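Local coordinates for 3',5'-cyclic-nucleotide phosphodiesterase 1 (Saccharomyces cerevisiae, PDB 4OJV), which belongs to the class-II cyclic-nucleotide phosphodiesterases and holds a pair of zinc ions in a metallo-hydrolase fold, at residues Thr20-Leu25 with Leu35-Gly40; Tyr299-Leu304 with Phe346-Arg351. All coordinates share one frame; numbering follows the deposited sequence.

Contact 1: residues Thr20-Leu25 with Leu35-Gly40; sequences TQCFIL and LIAVDG
Gln21 reaches across to Asp39 where the paired strands run out into loop. From CB its chain sets off with CG anti to the backbone N (chi1 -178°), and CG comes 4.0 Å from CB of Asp39. CD continues outward, 3.8 Å from OD2 of Asp39, and at the tip NE2 donates to that same OD2 over 2.9 Å. The bond is bent, 142° at the hydrogen; it uses the anti lone pair of OD2 and leaves the amide plane by 26°. NE2 has a second acceptor in Cys242 O, while Asp39 receives Thr127 N on OD1 and His133 ND1 on OD2. His133 is a ligand of one zinc ion, which makes Asp39 a second-shell residue held in turn by Gln21. The strands behind this polar end, 22-27 and 35-38, form an antiparallel beta hairpin within the mixed sheet of the metallo-hydrolase fold, flanked by strands 4-8 and 121-125. Phe23 and Val38 are a hydrogen-bonded pair, with Val38 N only 2.7 Å from Phe23 O, and Leu25 and Ile36 form a second, each donating its N-H to the other's carbonyl oxygen. On the face carrying Phe23, Leu25, Ile36 and Val38, CD1 of Leu25 packs 3.7 Å from CG2 of Val38; strand 238-242 of the other large sheet covers this face through Val241 and Ile239. On the other face Ile24, in a non-hydrogen-bonded pair with Ala37, puts CD1 3.8 Å from CB of Ala37, while CG2 reaches diagonally to CD2 of Leu35 at 3.8 Å.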
ATOM      1  N   THR A  20      -2.848   6.211   0.040  1.00 10.37           N
ATOM      2  CA  THR A  20      -3.086   6.706   1.398  1.00 10.53           C
ATOM      3  C   THR A  20      -2.116   7.858   1.724  1.00  9.40           C
ATOM      4  O   THR A  20      -1.252   8.204   0.917  1.00  9.96           O
ATOM      5  CB  THR A  20      -3.089   5.574   2.443  1.00 11.52           C
ATOM      6  OG1 THR A  20      -1.856   4.879   2.382  1.00 13.68           O
ATOM      7  CG2 THR A  20      -4.225   4.588   2.185  1.00 12.61           C
ATOM      8  N   GLN A  21      -2.306   8.474   2.880  1.00  9.05           N
ATOM      9  CA  GLN A  21      -1.837   9.833   3.101  1.00  8.71           C
ATOM     10  C   GLN A  21      -0.343  10.060   2.916  1.00  8.46           C
ATOM     11  O   GLN A  21       0.490   9.462   3.603  1.00  8.78           O
ATOM     12  CB  GLN A  21      -2.241  10.299   4.494  1.00  9.68           C
ATOM     13  CG  GLN A  21      -1.828  11.734   4.772  1.00 10.47           C
ATOM     14  CD  GLN A  21      -2.728  12.428   5.764  1.00 10.84           C
ATOM     15  OE1 GLN A  21      -3.934  12.538   5.547  1.00 11.58           O
ATOM     16  NE2 GLN A  21      -2.144  12.936   6.842  1.00 11.51           N
ATOM     17  N   CYS A  22       0.001  10.970   2.000  1.00  8.68           N
ATOM     18  CA  CYS A  22       1.376  11.448   1.843  1.00  8.85           C
ATOM     19  C   CYS A  22       1.378  12.717   1.000  1.00  9.03           C
ATOM     20  O   CYS A  22       0.791  12.739  -0.097  1.00  9.61           O
ATOM     21  CB  CYS A  22       2.256  10.400   1.161  1.00 10.12           C
ATOM     22  SG  CYS A  22       3.968  10.961   0.927  1.00 11.58           S
ATOM     23  N   PHE A  23       2.044  13.759   1.500  1.00  8.76           N
ATOM     24  CA  PHE A  23       2.165  15.032   0.783  1.00  9.64           C
ATOM     25  C   PHE A  23       3.636  15.378   0.662  1.00  9.75           C
ATOM     26  O   PHE A  23       4.377  15.266   1.635  1.00 11.92           O
ATOM     27  CB  PHE A  23       1.419  16.137   1.545  1.00 10.44           C
ATOM     28  CG  PHE A  23       0.051  15.722   2.010  1.00 10.20           C
ATOM     29  CD1 PHE A  23      -0.959  15.413   1.103  1.00 12.12           C
ATOM     30  CD2 PHE A  23      -0.223  15.613   3.364  1.00 11.05           C
ATOM     31  CE1 PHE A  23      -2.212  15.010   1.548  1.00 12.75           C
ATOM     32  CE2 PHE A  23      -1.471  15.214   3.812  1.00 12.14           C
ATOM     33  CZ  PHE A  23      -2.469  14.915   2.904  1.00 11.91           C
ATOM     34  N   ILE A  24       4.083  15.770  -0.527  1.00  9.69           N
ATOM     35  CA  ILE A  24       5.453  16.230  -0.735  1.00 10.17           C
ATOM     36  C   ILE A  24       5.470  17.756  -0.712  1.00  9.33           C
ATOM     37  O   ILE A  24       4.600  18.398  -1.308  1.00 10.04           O
ATOM     38  CB  ILE A  24       6.010  15.711  -2.082  1.00 12.49           C
ATOM     39  CG1 ILE A  24       6.001  14.180  -2.138  1.00 13.74           C
ATOM     40  CG2 ILE A  24       7.390  16.294  -2.378  1.00 13.57           C
ATOM     41  CD1 ILE A  24       6.809  13.509  -1.060  1.00 15.90           C
ATOM     42  N   LEU A  25       6.465  18.327  -0.041  1.00  9.38           N
ATOM     43  CA  LEU A  25       6.615  19.780   0.048  1.00  9.83           C
ATOM     44  C   LEU A  25       7.957  20.226  -0.491  1.00  9.94           C
ATOM     45  O   LEU A  25       8.981  19.574  -0.241  1.00 10.55           O
ATOM     46  CB  LEU A  25       6.547  20.238   1.503  1.00 10.53           C
ATOM     47  CG  LEU A  25       5.403  19.761   2.393  1.00 11.82           C
ATOM     48  CD1 LEU A  25       5.553  20.316   3.801  1.00 12.95           C
ATOM     49  CD2 LEU A  25       4.061  20.155   1.806  1.00 13.69           C
ATOM     50  N   LEU A  35      13.388  17.127  -1.262  1.00 12.10           N
ATOM     51  CA  LEU A  35      11.957  17.142  -1.012  1.00 11.56           C
ATOM     52  C   LEU A  35      11.685  16.703   0.422  1.00 11.07           C
ATOM     53  O   LEU A  35      12.420  15.865   0.965  1.00 13.46           O
ATOM     54  CB  LEU A  35      11.244  16.166  -1.955  1.00 11.82           C
ATOM     55  CG  LEU A  35      11.350  16.448  -3.452  1.00 12.63           C
ATOM     56  CD1 LEU A  35      10.874  15.264  -4.281  1.00 14.16           C
ATOM     57  CD2 LEU A  35      10.576  17.711  -3.807  1.00 14.22           C
ATOM     58  N   ILE A  36      10.635  17.262   1.024  1.00 10.74           N
ATOM     59  CA  ILE A  36      10.117  16.814   2.314  1.00 11.63           C
ATOM     60  C   ILE A  36       8.840  16.018   2.070  1.00 10.04           C
ATOM     61  O   ILE A  36       8.040  16.391   1.214  1.00 10.66           O
ATOM     62  CB  ILE A  36       9.783  18.021   3.241  1.00 14.44           C
ATOM     63  CG1 ILE A  36      11.071  18.645   3.803  1.00 15.88           C
ATOM     64  CG2 ILE A  36       8.789  17.620   4.334  1.00 15.09           C
ATOM     65  CD1 ILE A  36      10.823  19.945   4.533  1.00 18.14           C
ATOM     66  N   ALA A  37       8.629  14.939   2.818  1.00  9.58           N
ATOM     67  CA  ALA A  37       7.340  14.250   2.832  1.00  9.29           C
ATOM     68  C   ALA A  37       6.653  14.464   4.177  1.00  9.50           C
ATOM     69  O   ALA A  37       7.292  14.366   5.231  1.00 11.08           O
ATOM     70  CB  ALA A  37       7.528  12.763   2.572  1.00 10.33           C
ATOM     71  N   VAL A  38       5.354  14.756   4.147  1.00  8.96           N
ATOM     72  CA  VAL A  38       4.525  14.665   5.338  1.00  8.70           C
ATOM     73  C   VAL A  38       3.713  13.401   5.212  1.00  9.02           C
ATOM     74  O   VAL A  38       2.948  13.222   4.257  1.00  9.20           O
ATOM     75  CB  VAL A  38       3.619  15.891   5.558  1.00  9.89           C
ATOM     76  CG1 VAL A  38       2.893  15.751   6.891  1.00 11.52           C
ATOM     77  CG2 VAL A  38       4.434  17.177   5.512  1.00 12.13           C
ATOM     78  N   ASP A  39       3.896  12.529   6.201  1.00  8.76           N
ATOM     79  CA  ASP A  39       3.387  11.170   6.162  1.00  8.98           C
ATOM     80  C   ASP A  39       4.004  10.332   5.045  1.00  8.54           C
ATOM     81  O   ASP A  39       4.849  10.808   4.270  1.00 10.06           O
ATOM     82  CB  ASP A  39       1.861  11.112   6.262  1.00  9.16           C
ATOM     83  CG  ASP A  39       1.391  11.243   7.701  1.00  8.92           C
ATOM     84  OD1 ASP A  39       2.217  10.945   8.604  1.00 10.02           O
ATOM     85  OD2 ASP A  39       0.224  11.615   7.930  1.00  9.88           O
ATOM     86  N   GLY A  40       3.602   9.073   4.989  1.00  9.19           N
ATOM     87  CA  GLY A  40       4.349   8.075   4.250  1.00 10.40           C
ATOM     88  C   GLY A  40       3.475   6.966   3.731  1.00  8.94           C
ATOM     89  O   GLY A  40       3.918   5.819   3.633  1.00  9.53           O
TER

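Contact 2: residues Tyr299-Leu304 with Phe346-Arg351; sequences YLINEL and FLAEER
Ile301 points from helix 297-311 at the last turn of helix 336-350, and its CG1, CD1 and CG2 each have a different nearest residue there. The two helices belong to the half of the metallo-hydrolase fold that contains the parallel strands 273-279, 321-325 and 357-360; strand 321-325 lies between them in sequence, and strand 357-360 follows the second. CG1 of Ile301 lies 3.7 Å from CB of Leu347. Beyond it, CD1 is turned toward Ala348 and stands 3.9 Å from that residue's CB, while CG2, on the other branch, meets CG of Arg351 at 3.9 Å. One branched side chain thus spans from Leu347 to Arg351, four residues on, at the end of the facing helix, and Leu344 of the preceding turn also touches it. Arg351, just beyond the helical residues, has the next largest buried surface. Its CG is put against Ile301 by lying beside the backbone N and anti to the carbonyl carbon; the bend at chi2 (-79°) then turns CD off the extended course. The guanidinium goes on to Asn302, the next residue on helix 297-311. Asn302 is partly exposed and Arg351 exposed, and the polar pair borders the apolar contact on its solvent side. Ser305, one turn further along helix 297-311, is a weak additional partner of NH1. The asparagine amide and the guanidinium are nearly coplanar, 9° apart, and the oxygen sits at the edge of the guanidinium. Both terminal nitrogens grip that single atom end-on, through bonds bent at the hydrogen: NH1 and NH2 of Arg351 each donate to OD1 of Asn302 over 2.7 Å.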
ATOM      1  N   TYR A 299     -17.902  18.661  12.795  1.00 15.20           N
ATOM      2  CA  TYR A 299     -16.759  18.761  13.690  1.00 15.42           C
ATOM      3  C   TYR A 299     -15.624  19.592  13.088  1.00 13.72           C
ATOM      4  O   TYR A 299     -14.998  20.400  13.786  1.00 15.03           O
ATOM      5  CB  TYR A 299     -16.277  17.380  14.132  1.00 17.39           C
ATOM      6  CG  TYR A 299     -17.329  16.631  14.921  1.00 21.58           C
ATOM      7  CD1 TYR A 299     -17.648  17.006  16.228  1.00 25.36           C
ATOM      8  CD2 TYR A 299     -18.017  15.559  14.356  1.00 24.88           C
ATOM      9  CE1 TYR A 299     -18.619  16.325  16.951  1.00 27.65           C
ATOM     10  CE2 TYR A 299     -18.990  14.871  15.068  1.00 26.97           C
ATOM     11  CZ  TYR A 299     -19.285  15.258  16.360  1.00 29.22           C
ATOM     12  OH  TYR A 299     -20.247  14.573  17.063  1.00 34.89           O
ATOM     13  N   LEU A 300     -15.372  19.427  11.791  1.00 12.98           N
ATOM     14  CA  LEU A 300     -14.348  20.234  11.146  1.00 13.35           C
ATOM     15  C   LEU A 300     -14.758  21.720  11.146  1.00 13.16           C
ATOM     16  O   LEU A 300     -13.954  22.591  11.472  1.00 13.94           O
ATOM     17  CB  LEU A 300     -14.043  19.745   9.728  1.00 12.80           C
ATOM     18  CG  LEU A 300     -13.035  20.607   8.944  1.00 12.75           C
ATOM     19  CD1 LEU A 300     -11.721  20.816   9.693  1.00 14.03           C
ATOM     20  CD2 LEU A 300     -12.747  20.017   7.574  1.00 13.37           C
ATOM     21  N   ILE A 301     -16.002  22.004  10.776  1.00 13.47           N
ATOM     22  CA  ILE A 301     -16.475  23.390  10.797  1.00 14.94           C
ATOM     23  C   ILE A 301     -16.421  23.974  12.216  1.00 14.77           C
ATOM     24  O   ILE A 301     -16.060  25.139  12.390  1.00 15.56           O
ATOM     25  CB  ILE A 301     -17.866  23.541  10.134  1.00 15.76           C
ATOM     26  CG1 ILE A 301     -17.777  23.320   8.613  1.00 17.50           C
ATOM     27  CG2 ILE A 301     -18.499  24.903  10.438  1.00 19.51           C
ATOM     28  CD1 ILE A 301     -16.995  24.373   7.842  1.00 20.88           C
ATOM     29  N   ASN A 302     -16.719  23.166  13.234  1.00 14.41           N
ATOM     30  CA  ASN A 302     -16.607  23.651  14.615  1.00 15.64           C
ATOM     31  C   ASN A 302     -15.177  24.052  14.963  1.00 14.78           C
ATOM     32  O   ASN A 302     -14.954  25.068  15.632  1.00 15.98           O
ATOM     33  CB  ASN A 302     -17.109  22.616  15.624  1.00 18.77           C
ATOM     34  CG  ASN A 302     -18.622  22.509  15.657  1.00 21.83           C
ATOM     35  OD1 ASN A 302     -19.331  23.316  15.062  1.00 22.21           O
ATOM     36  ND2 ASN A 302     -19.121  21.502  16.362  1.00 26.23           N
ATOM     37  N   GLU A 303     -14.205  23.262  14.509  1.00 14.77           N
ATOM     38  CA  GLU A 303     -12.801  23.592  14.721  1.00 14.85           C
ATOM     39  C   GLU A 303     -12.401  24.878  14.007  1.00 14.68           C
ATOM     40  O   GLU A 303     -11.750  25.745  14.599  1.00 15.20           O
ATOM     41  CB  GLU A 303     -11.883  22.425  14.323  1.00 15.19           C
ATOM     42  CG  GLU A 303     -12.035  21.182  15.202  1.00 16.52           C
ATOM     43  CD  GLU A 303     -11.857  21.466  16.690  1.00 17.01           C
ATOM     44  OE1 GLU A 303     -11.006  22.307  17.053  1.00 17.84           O
ATOM     45  OE2 GLU A 303     -12.571  20.845  17.508  1.00 18.86           O
ATOM     46  N   LEU A 304     -12.809  25.014  12.750  1.00 14.47           N
ATOM     47  CA  LEU A 304     -12.535  26.235  11.993  1.00 15.40           C
ATOM     48  C   LEU A 304     -13.232  27.449  12.608  1.00 16.07           C
ATOM     49  O   LEU A 304     -12.672  28.546  12.617  1.00 16.16           O
ATOM     50  CB  LEU A 304     -12.901  26.051  10.524  1.00 15.27           C
ATOM     51  CG  LEU A 304     -12.086  25.000   9.764  1.00 15.78           C
ATOM     52  CD1 LEU A 304     -12.707  24.763   8.400  1.00 17.31           C
ATOM     53  CD2 LEU A 304     -10.632  25.428   9.631  1.00 18.30           C
ATOM     54  N   PHE A 346     -21.757  24.465   2.859  1.00 15.99           N
ATOM     55  CA  PHE A 346     -23.046  24.855   3.429  1.00 17.03           C
ATOM     56  C   PHE A 346     -22.885  25.293   4.884  1.00 17.36           C
ATOM     57  O   PHE A 346     -23.393  26.347   5.285  1.00 18.54           O
ATOM     58  CB  PHE A 346     -24.060  23.711   3.323  1.00 19.04           C
ATOM     59  CG  PHE A 346     -25.399  24.032   3.935  1.00 20.84           C
ATOM     60  CD1 PHE A 346     -25.633  23.805   5.289  1.00 22.80           C
ATOM     61  CD2 PHE A 346     -26.424  24.565   3.158  1.00 23.95           C
ATOM     62  CE1 PHE A 346     -26.862  24.106   5.859  1.00 26.14           C
ATOM     63  CE2 PHE A 346     -27.657  24.864   3.724  1.00 25.18           C
ATOM     64  CZ  PHE A 346     -27.872  24.636   5.074  1.00 26.70           C
ATOM     65  N   LEU A 347     -22.171  24.496   5.674  1.00 16.84           N
ATOM     66  CA  LEU A 347     -21.991  24.785   7.089  1.00 17.37           C
ATOM     67  C   LEU A 347     -21.133  26.028   7.314  1.00 19.08           C
ATOM     68  O   LEU A 347     -21.390  26.798   8.241  1.00 20.80           O
ATOM     69  CB  LEU A 347     -21.424  23.576   7.841  1.00 18.07           C
ATOM     70  CG  LEU A 347     -22.362  22.377   8.027  1.00 18.41           C
ATOM     71  CD1 LEU A 347     -21.574  21.149   8.466  1.00 19.17           C
ATOM     72  CD2 LEU A 347     -23.487  22.680   9.014  1.00 21.55           C
ATOM     73  N   ALA A 348     -20.141  26.240   6.453  1.00 17.69           N
ATOM     74  CA  ALA A 348     -19.317  27.442   6.534  1.00 18.72           C
ATOM     75  C   ALA A 348     -20.165  28.697   6.286  1.00 19.78           C
ATOM     76  O   ALA A 348     -20.020  29.693   7.001  1.00 22.92           O
ATOM     77  CB  ALA A 348     -18.143  27.373   5.567  1.00 19.66           C
ATOM     78  N   GLU A 349     -21.041  28.634   5.283  1.00 19.44           N
ATOM     79  CA  GLU A 349     -21.955  29.739   4.961  1.00 21.44           C
ATOM     80  C   GLU A 349     -22.929  30.000   6.109  1.00 24.91           C
ATOM     81  O   GLU A 349     -23.180  31.153   6.455  1.00 25.82           O
ATOM     82  CB  GLU A 349     -22.719  29.452   3.663  1.00 24.22           C
ATOM     83  CG  GLU A 349     -23.585  30.605   3.159  1.00 29.82           C
ATOM     84  CD  GLU A 349     -22.810  31.585   2.299  1.00 33.93           C
ATOM     85  OE1 GLU A 349     -22.443  31.221   1.161  1.00 42.02           O
ATOM     86  OE2 GLU A 349     -22.583  32.725   2.754  1.00 43.94           O
ATOM     87  N   GLU A 350     -23.464  28.928   6.689  1.00 22.59           N
ATOM     88  CA  GLU A 350     -24.400  29.008   7.816  1.00 24.78           C
ATOM     89  C   GLU A 350     -23.736  29.626   9.049  1.00 25.61           C
ATOM     90  O   GLU A 350     -24.369  30.388   9.790  1.00 30.16           O
ATOM     91  CB  GLU A 350     -24.946  27.609   8.128  1.00 28.29           C
ATOM     92  CG  GLU A 350     -25.928  27.526   9.287  1.00 32.04           C
ATOM     93  CD  GLU A 350     -26.523  26.138   9.421  1.00 36.03           C
ATOM     94  OE1 GLU A 350     -27.487  25.830   8.688  1.00 39.57           O
ATOM     95  OE2 GLU A 350     -26.024  25.356  10.257  1.00 40.19           O
ATOM     96  N   ARG A 351     -22.456  29.312   9.243  1.00 26.13           N
ATOM     97  CA  ARG A 351     -21.661  29.821  10.366  1.00 27.46           C
ATOM     98  C   ARG A 351     -20.975  31.159  10.071  1.00 26.21           C
ATOM     99  O   ARG A 351     -20.204  31.653  10.899  1.00 32.31           O
ATOM    100  CB  ARG A 351     -20.601  28.796  10.789  1.00 29.57           C
ATOM    101  CG  ARG A 351     -21.143  27.524  11.421  1.00 31.09           C
ATOM    102  CD  ARG A 351     -21.520  27.732  12.879  1.00 33.36           C
ATOM    103  NE  ARG A 351     -22.003  26.494  13.483  1.00 36.37           N
ATOM    104  CZ  ARG A 351     -21.225  25.592  14.076  1.00 34.93           C
ATOM    105  NH1 ARG A 351     -19.911  25.781  14.156  1.00 33.61           N
ATOM    106  NH2 ARG A 351     -21.764  24.497  14.594  1.00 35.73           N
TER

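Contact 1 lies in the core, its centre about 6 Å from that of the chain, whereas contact 2 is peripheral, about 21 Å from it; they share no element, and their nearest atoms are about 12 Å apart. The hairpin pairing of 20-25 with 35-40 rests on backbone bonds between adjacent strands, and the buried Asp39, linked to Gln21, bonds the zinc ligand His133. Between 299-304 and 346-351 the backbones do not bond to each other: the helices meet chiefly through side chains, with an apolar centre and a polar pair near solvent. A side-chain amide pairs with a carboxylate as donor in contact 1 and with a guanidinium as acceptor in contact 2.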